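Local coordinates for protein polyketide synthase III (Ectocarpus siliculosus, PDB 4B0N) that probably catalyses acyl transfer as a type III polyketide synthase of the chalcone/stilbene synthase family, in a pathway leading to phlorotannin monomers, at residues T40-M48 / F201-P212; V151-V159 / D171-T181. All coordinates share one frame; numbering follows the deposited sequence.

Interaction 1 of 2, residues T40-M48 / F201-P212; sequences TVYPVIAGM and FRNANDYVTANP
Pro43 rests on the side chain of Asn205 where the edge strand 42-51 of the five-stranded sheet crosses helix 196-210, a strand-on-helix layer of the thiolase-like fold. The short axes run 7.7 Å apart at 122°. Pro43 and Asn205 meet at about a right angle: the proline ring lies over a face of the amide, its CG 3.7 Å from Asn205 CG. Proline suits this position because its compact ring offers a rigid apolar surface to its neighbours. Further round the same ring, Val208 CG1 comes within 3.8 Å of Pro43 CB, while the methyl of Thr209 approaches from the CD side. Thr209 chi1 of 62° puts OG1 between the backbone N and the carbonyl carbon and leaves CG2 anti to that carbon, 3.6 Å from Pro43 CD and beside the Val41 carbonyl. Val41 returns the contact by setting CG1 next to Thr209 O. An alanine in place of Asn205 would lose the flat amide, which would probably open a gap beneath the Pro43 ring. Beyond the strand, Arg202 touches strand 265-274 and Asp206 forms a salt bridge with Lys156 of the second subunit. At the strand's far end the tips of Ile45 and Met48 meet the Phe201 ring differently. Ile45 crosses it at about a right angle, with CD1 3.7 Å from Phe201 CE1. The unbranched Met48 can extend its methyl to the ring edge, near its plane, with CE 4.2 Å from Phe201 CZ.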
# COMPACT_ATOMS: atom_id res chain seq x y z
N THR A 40 21.71 -13.68 -15.95
CA THR A 40 20.81 -12.54 -15.74
C THR A 40 19.36 -13.00 -15.77
O THR A 40 18.94 -13.72 -16.68
CB THR A 40 21.02 -11.46 -16.83
OG1 THR A 40 22.42 -11.31 -17.10
CG2 THR A 40 20.45 -10.12 -16.39
N VAL A 41 18.60 -12.59 -14.76
CA VAL A 41 17.19 -12.95 -14.64
C VAL A 41 16.29 -11.72 -14.85
O VAL A 41 16.33 -10.76 -14.08
CB VAL A 41 16.89 -13.69 -13.31
CG1 VAL A 41 17.49 -12.97 -12.12
CG2 VAL A 41 15.39 -13.91 -13.13
N TYR A 42 15.49 -11.77 -15.91
CA TYR A 42 14.60 -10.68 -16.29
C TYR A 42 13.15 -10.96 -15.90
O TYR A 42 12.69 -12.10 -16.00
CB TYR A 42 14.67 -10.45 -17.80
CG TYR A 42 16.01 -9.97 -18.31
CD1 TYR A 42 16.37 -8.62 -18.24
CD2 TYR A 42 16.92 -10.86 -18.89
CE1 TYR A 42 17.60 -8.18 -18.71
CE2 TYR A 42 18.14 -10.43 -19.37
CZ TYR A 42 18.48 -9.09 -19.28
OH TYR A 42 19.69 -8.65 -19.75
N PRO A 43 12.42 -9.92 -15.44
CA PRO A 43 10.99 -10.09 -15.20
C PRO A 43 10.18 -10.04 -16.49
O PRO A 43 10.37 -9.15 -17.32
CB PRO A 43 10.64 -8.91 -14.28
CG PRO A 43 11.68 -7.89 -14.55
CD PRO A 43 12.91 -8.60 -15.00
N VAL A 44 9.28 -11.02 -16.65
CA VAL A 44 8.43 -11.11 -17.84
C VAL A 44 6.97 -11.28 -17.43
O VAL A 44 6.66 -12.03 -16.50
CB VAL A 44 8.81 -12.31 -18.75
CG1 VAL A 44 8.04 -12.24 -20.06
CG2 VAL A 44 10.31 -12.34 -19.03
N ILE A 45 6.08 -10.58 -18.13
CA ILE A 45 4.64 -10.79 -17.99
C ILE A 45 4.26 -12.09 -18.69
O ILE A 45 4.26 -12.18 -19.93
CB ILE A 45 3.83 -9.59 -18.54
CG1 ILE A 45 4.15 -8.32 -17.74
CG2 ILE A 45 2.34 -9.88 -18.51
CD1 ILE A 45 3.87 -7.03 -18.47
N ALA A 46 3.95 -13.11 -17.90
CA ALA A 46 3.61 -14.44 -18.41
C ALA A 46 2.13 -14.58 -18.79
O ALA A 46 1.78 -15.34 -19.69
CB ALA A 46 4.00 -15.51 -17.39
N GLY A 47 1.27 -13.83 -18.09
CA GLY A 47 -0.15 -13.82 -18.38
C GLY A 47 -0.76 -12.48 -18.02
O GLY A 47 -0.37 -11.85 -17.04
N MET A 48 -1.73 -12.05 -18.82
CA MET A 48 -2.41 -10.78 -18.60
C MET A 48 -3.89 -10.91 -18.92
O MET A 48 -4.27 -11.55 -19.89
CB MET A 48 -1.76 -9.67 -19.44
CG MET A 48 -2.36 -8.29 -19.26
SD MET A 48 -1.26 -6.96 -19.80
CE MET A 48 -0.27 -6.75 -18.33
N PHE A 201 4.15 -3.23 -10.55
CA PHE A 201 5.12 -3.90 -11.43
C PHE A 201 6.51 -3.97 -10.80
O PHE A 201 7.12 -5.04 -10.77
CB PHE A 201 5.18 -3.23 -12.81
CG PHE A 201 4.24 -3.82 -13.82
CD1 PHE A 201 4.23 -5.19 -14.07
CD2 PHE A 201 3.38 -3.01 -14.55
CE1 PHE A 201 3.36 -5.74 -15.00
CE2 PHE A 201 2.51 -3.55 -15.48
CZ PHE A 201 2.50 -4.92 -15.71
N ARG A 202 6.99 -2.85 -10.27
CA ARG A 202 8.29 -2.80 -9.60
C ARG A 202 8.38 -3.79 -8.46
O ARG A 202 9.35 -4.55 -8.36
CB ARG A 202 8.58 -1.39 -9.07
CG ARG A 202 8.93 -0.38 -10.14
CD ARG A 202 9.59 0.83 -9.51
NE ARG A 202 9.58 1.98 -10.41
CZ ARG A 202 8.64 2.92 -10.42
NH1 ARG A 202 7.62 2.86 -9.57
NH2 ARG A 202 8.72 3.92 -11.28
N ASN A 203 7.36 -3.79 -7.60
CA ASN A 203 7.31 -4.68 -6.45
C ASN A 203 7.30 -6.15 -6.84
O ASN A 203 7.92 -6.98 -6.17
CB ASN A 203 6.10 -4.35 -5.58
CG ASN A 203 6.35 -3.18 -4.65
OD1 ASN A 203 7.15 -2.29 -4.95
ND2 ASN A 203 5.66 -3.17 -3.52
N ALA A 204 6.61 -6.47 -7.93
CA ALA A 204 6.58 -7.83 -8.46
C ALA A 204 7.91 -8.21 -9.12
O ALA A 204 8.40 -9.32 -8.92
CB ALA A 204 5.42 -7.99 -9.43
N ASN A 205 8.47 -7.29 -9.90
CA ASN A 205 9.77 -7.49 -10.55
C ASN A 205 10.88 -7.77 -9.53
O ASN A 205 11.67 -8.70 -9.71
CB ASN A 205 10.15 -6.29 -11.41
CG ASN A 205 9.16 -6.03 -12.54
OD1 ASN A 205 8.25 -6.81 -12.78
ND2 ASN A 205 9.34 -4.90 -13.23
N ASP A 206 10.90 -6.97 -8.46
CA ASP A 206 11.86 -7.12 -7.37
C ASP A 206 11.83 -8.53 -6.78
O ASP A 206 12.88 -9.15 -6.60
CB ASP A 206 11.56 -6.10 -6.25
CG ASP A 206 11.88 -4.66 -6.65
OD1 ASP A 206 12.50 -4.43 -7.71
OD2 ASP A 206 11.50 -3.76 -5.87
N TYR A 207 10.63 -9.02 -6.50
CA TYR A 207 10.44 -10.33 -5.89
C TYR A 207 10.84 -11.45 -6.84
O TYR A 207 11.44 -12.45 -6.42
CB TYR A 207 8.97 -10.52 -5.47
CG TYR A 207 8.64 -11.92 -5.02
CD1 TYR A 207 9.01 -12.37 -3.75
CD2 TYR A 207 7.97 -12.81 -5.85
CE1 TYR A 207 8.72 -13.66 -3.33
CE2 TYR A 207 7.67 -14.10 -5.44
CZ TYR A 207 8.05 -14.52 -4.18
OH TYR A 207 7.76 -15.79 -3.76
N VAL A 208 10.51 -11.27 -8.11
CA VAL A 208 10.59 -12.35 -9.08
C VAL A 208 12.02 -12.56 -9.63
O VAL A 208 12.37 -13.66 -10.03
CB VAL A 208 9.54 -12.15 -10.20
CG1 VAL A 208 10.08 -11.29 -11.34
CG2 VAL A 208 9.03 -13.49 -10.70
N THR A 209 12.83 -11.50 -9.62
CA THR A 209 14.23 -11.62 -10.02
C THR A 209 15.09 -12.11 -8.85
O THR A 209 16.16 -12.70 -9.06
CB THR A 209 14.80 -10.30 -10.55
OG1 THR A 209 14.76 -9.30 -9.52
CG2 THR A 209 14.00 -9.81 -11.75
N ALA A 210 14.62 -11.87 -7.63
CA ALA A 210 15.24 -12.42 -6.42
C ALA A 210 14.98 -13.92 -6.33
O ALA A 210 15.87 -14.70 -5.97
CB ALA A 210 14.73 -11.70 -5.18
N ASN A 211 13.76 -14.33 -6.68
CA ASN A 211 13.37 -15.74 -6.69
C ASN A 211 12.93 -16.16 -8.09
O ASN A 211 11.74 -16.15 -8.39
CB ASN A 211 12.24 -16.01 -5.68
CG ASN A 211 12.50 -15.39 -4.31
OD1 ASN A 211 12.56 -14.17 -4.17
ND2 ASN A 211 12.65 -16.24 -3.30
N PRO A 212 13.90 -16.54 -8.96
CA PRO A 212 13.63 -16.85 -10.38
C PRO A 212 12.48 -17.83 -10.63
O PRO A 212 11.55 -17.50 -11.37
CB PRO A 212 14.96 -17.45 -10.86
CG PRO A 212 15.98 -16.81 -9.98
CD PRO A 212 15.33 -16.69 -8.64

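Interaction 2 of 2, residues V151-V159 / D171-T181; sequences VEDISKLVV and DCELIKNLGLT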
# COMPACT_ATOMS: atom_id res chain seq x y z
N VAL A 151 -3.47 -22.05 -9.93
CA VAL A 151 -3.61 -21.18 -8.76
C VAL A 151 -2.59 -21.51 -7.66
O VAL A 151 -2.28 -20.66 -6.82
CB VAL A 151 -5.05 -21.18 -8.19
CG1 VAL A 151 -6.03 -20.58 -9.19
CG2 VAL A 151 -5.48 -22.59 -7.78
N GLU A 152 -2.07 -22.73 -7.68
CA GLU A 152 -1.05 -23.19 -6.74
C GLU A 152 0.28 -22.47 -6.93
O GLU A 152 1.00 -22.21 -5.96
CB GLU A 152 -0.83 -24.70 -6.86
CG GLU A 152 -1.95 -25.58 -6.31
CD GLU A 152 -3.07 -25.81 -7.31
OE1 GLU A 152 -2.80 -26.24 -8.45
OE2 GLU A 152 -4.24 -25.58 -6.94
N ASP A 153 0.61 -22.16 -8.18
CA ASP A 153 1.93 -21.66 -8.56
C ASP A 153 2.19 -20.19 -8.18
O ASP A 153 3.31 -19.70 -8.30
CB ASP A 153 2.17 -21.86 -10.06
CG ASP A 153 1.82 -23.27 -10.53
OD1 ASP A 153 2.10 -24.25 -9.81
OD2 ASP A 153 1.26 -23.39 -11.64
N ILE A 154 1.14 -19.50 -7.74
CA ILE A 154 1.28 -18.11 -7.30
C ILE A 154 1.85 -18.07 -5.89
O ILE A 154 1.31 -18.68 -4.97
CB ILE A 154 -0.07 -17.35 -7.38
CG1 ILE A 154 -0.62 -17.35 -8.82
CG2 ILE A 154 0.05 -15.93 -6.84
CD1 ILE A 154 0.30 -16.76 -9.87
N SER A 155 2.97 -17.36 -5.74
CA SER A 155 3.66 -17.23 -4.45
C SER A 155 3.46 -15.86 -3.82
O SER A 155 3.50 -15.71 -2.60
CB SER A 155 5.16 -17.49 -4.63
OG SER A 155 5.39 -18.77 -5.20
N LYS A 156 3.27 -14.85 -4.68
CA LYS A 156 3.13 -13.47 -4.24
C LYS A 156 1.88 -12.83 -4.85
O LYS A 156 1.60 -13.00 -6.04
CB LYS A 156 4.37 -12.66 -4.62
CG LYS A 156 4.57 -11.41 -3.79
CD LYS A 156 5.33 -10.34 -4.54
CE LYS A 156 5.66 -9.17 -3.63
NZ LYS A 156 5.98 -7.94 -4.40
N LEU A 157 1.15 -12.10 -4.02
CA LEU A 157 -0.05 -11.40 -4.46
C LEU A 157 0.04 -9.92 -4.11
O LEU A 157 0.28 -9.56 -2.95
CB LEU A 157 -1.30 -12.03 -3.84
CG LEU A 157 -2.68 -11.40 -4.06
CD1 LEU A 157 -3.05 -11.35 -5.54
CD2 LEU A 157 -3.72 -12.19 -3.28
N VAL A 158 -0.13 -9.07 -5.11
CA VAL A 158 -0.09 -7.63 -4.91
C VAL A 158 -1.38 -7.02 -5.45
O VAL A 158 -1.66 -7.11 -6.65
CB VAL A 158 1.14 -6.99 -5.59
CG1 VAL A 158 1.10 -5.48 -5.45
CG2 VAL A 158 2.43 -7.55 -5.01
N VAL A 159 -2.15 -6.41 -4.56
CA VAL A 159 -3.38 -5.70 -4.94
C VAL A 159 -3.11 -4.20 -4.89
O VAL A 159 -2.46 -3.70 -3.97
CB VAL A 159 -4.57 -6.08 -4.03
CG1 VAL A 159 -5.80 -5.25 -4.37
CG2 VAL A 159 -4.88 -7.57 -4.14
N ASP A 171 -7.01 -9.09 -1.13
CA ASP A 171 -6.00 -10.13 -1.07
C ASP A 171 -6.51 -11.36 -0.31
O ASP A 171 -6.35 -12.49 -0.77
CB ASP A 171 -4.70 -9.60 -0.45
CG ASP A 171 -4.91 -8.90 0.89
OD1 ASP A 171 -6.07 -8.60 1.24
OD2 ASP A 171 -3.91 -8.66 1.60
N CYS A 172 -7.13 -11.12 0.85
CA CYS A 172 -7.72 -12.18 1.66
C CYS A 172 -8.88 -12.87 0.96
O CYS A 172 -9.15 -14.04 1.20
CB CYS A 172 -8.20 -11.61 2.99
SG CYS A 172 -6.89 -11.25 4.18
N GLU A 173 -9.57 -12.13 0.09
CA GLU A 173 -10.71 -12.66 -0.64
C GLU A 173 -10.26 -13.54 -1.81
O GLU A 173 -10.88 -14.57 -2.10
CB GLU A 173 -11.62 -11.53 -1.13
CG GLU A 173 -12.19 -10.65 -0.02
CD GLU A 173 -13.17 -11.37 0.89
OE1 GLU A 173 -13.88 -12.30 0.43
OE2 GLU A 173 -13.25 -11.00 2.08
N LEU A 174 -9.17 -13.14 -2.46
CA LEU A 174 -8.59 -13.89 -3.58
C LEU A 174 -7.98 -15.23 -3.16
O LEU A 174 -7.96 -16.17 -3.96
CB LEU A 174 -7.54 -13.05 -4.30
CG LEU A 174 -8.04 -11.87 -5.12
CD1 LEU A 174 -6.86 -11.00 -5.52
CD2 LEU A 174 -8.82 -12.33 -6.34
N ILE A 175 -7.48 -15.30 -1.93
CA ILE A 175 -6.97 -16.56 -1.39
C ILE A 175 -8.15 -17.50 -1.11
O ILE A 175 -8.03 -18.71 -1.28
CB ILE A 175 -6.11 -16.36 -0.12
CG1 ILE A 175 -5.03 -15.30 -0.36
CG2 ILE A 175 -5.45 -17.67 0.30
CD1 ILE A 175 -4.43 -14.74 0.91
N LYS A 176 -9.27 -16.93 -0.69
CA LYS A 176 -10.50 -17.70 -0.50
C LYS A 176 -11.08 -18.17 -1.83
O LYS A 176 -11.27 -19.37 -2.03
CB LYS A 176 -11.55 -16.87 0.26
CG LYS A 176 -11.63 -17.19 1.74
CD LYS A 176 -12.94 -16.67 2.33
CE LYS A 176 -13.33 -17.48 3.55
NZ LYS A 176 -14.70 -17.16 4.04
N ASN A 177 -11.33 -17.21 -2.72
CA ASN A 177 -12.00 -17.48 -4.00
C ASN A 177 -11.24 -18.39 -4.96
O ASN A 177 -11.79 -19.37 -5.46
CB ASN A 177 -12.36 -16.16 -4.70
CG ASN A 177 -13.61 -15.52 -4.12
OD1 ASN A 177 -13.74 -15.36 -2.91
ND2 ASN A 177 -14.54 -15.15 -5.00
N LEU A 178 -9.97 -18.07 -5.20
CA LEU A 178 -9.16 -18.84 -6.14
C LEU A 178 -8.55 -20.07 -5.49
O LEU A 178 -8.02 -20.95 -6.19
CB LEU A 178 -8.08 -17.97 -6.78
CG LEU A 178 -8.48 -17.22 -8.06
CD1 LEU A 178 -9.44 -16.07 -7.78
CD2 LEU A 178 -7.25 -16.71 -8.80
N GLY A 179 -8.62 -20.15 -4.16
CA GLY A 179 -8.00 -21.24 -3.41
C GLY A 179 -6.49 -21.18 -3.51
O GLY A 179 -5.84 -22.21 -3.73
N LEU A 180 -5.93 -19.98 -3.36
CA LEU A 180 -4.49 -19.78 -3.40
C LEU A 180 -3.82 -20.41 -2.19
O LEU A 180 -4.48 -20.65 -1.18
CB LEU A 180 -4.17 -18.28 -3.44
CG LEU A 180 -4.67 -17.44 -4.62
CD1 LEU A 180 -4.57 -15.96 -4.29
CD2 LEU A 180 -3.91 -17.76 -5.90
N THR A 181 -2.53 -20.70 -2.30
CA THR A 181 -1.75 -21.23 -1.18
C THR A 181 -1.76 -20.24 -0.02
O THR A 181 -1.53 -19.04 -0.23
CB THR A 181 -0.30 -21.60 -1.58
OG1 THR A 181 0.45 -21.94 -0.40
CG2 THR A 181 0.39 -20.45 -2.32
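Leu157 holds CG anti to its backbone N (chi1 175°), sending both methyls toward the helix, while Leu174 turns CG beside its own N (chi1 -71°) and descends to meet them. The two chains cross at about a right angle, with Leu157 CD1 3.8 Å from Leu174 CD1. Between them they join strand 154-161 to helix 170-177, the first two elements of a beta-alpha-beta unit that ends in strand 185-190. The other methyl of Leu157, CD2, touches Asp171 O on the helix and, past the helix end, lies 4.0 Å from Leu180 CD1. Val159, next along the same face of the strand, sets CG2 against the backbone of Asp171. At the other end the chain leaving the helix folds back over residues 151-154. Leu180 CD2 approaches Ile154 CB to 4.1 Å and lies beside Val151 O, Val151 CG2 comes 3.4 Å from Leu178 O with CG1 near Leu178 CD2, and the Thr181 methyl sits at Ile154 O. Gly179, with phi 66°, makes the turn before Leu180, a conformation that glycine adopts easily. Branched aliphatic residues suit a layer that must fill the space between strand and helix. No hydrogen bond links the two segments, and the contact probably rests on close apolar fit and the exclusion of water. The buried Asp171 takes the Cys172 N-H on OD1 from above the carboxylate plane, and its charge is probably balanced by the salt bridge from OD2 to Arg186.

From the N terminus, strand 42-51 comes first and waits for its partner: interaction 1 closes only when the chain reaches helix 196-210. Nested inside that long loop, interaction 2 closes a short one, in which strand 154-161 leads within a few residues to helix 170-177. The loops do not cross. Both strands belong to one mixed sheet, the first at its edge and the second inside it, and the two helices pack on its opposite faces. The contacts, with centres about 17 Å apart, meet where Lys156 donates from NZ to Asn203 O of helix 196-210 and Tyr207 packs on Ser155 and Lys156. Both also touch the second subunit.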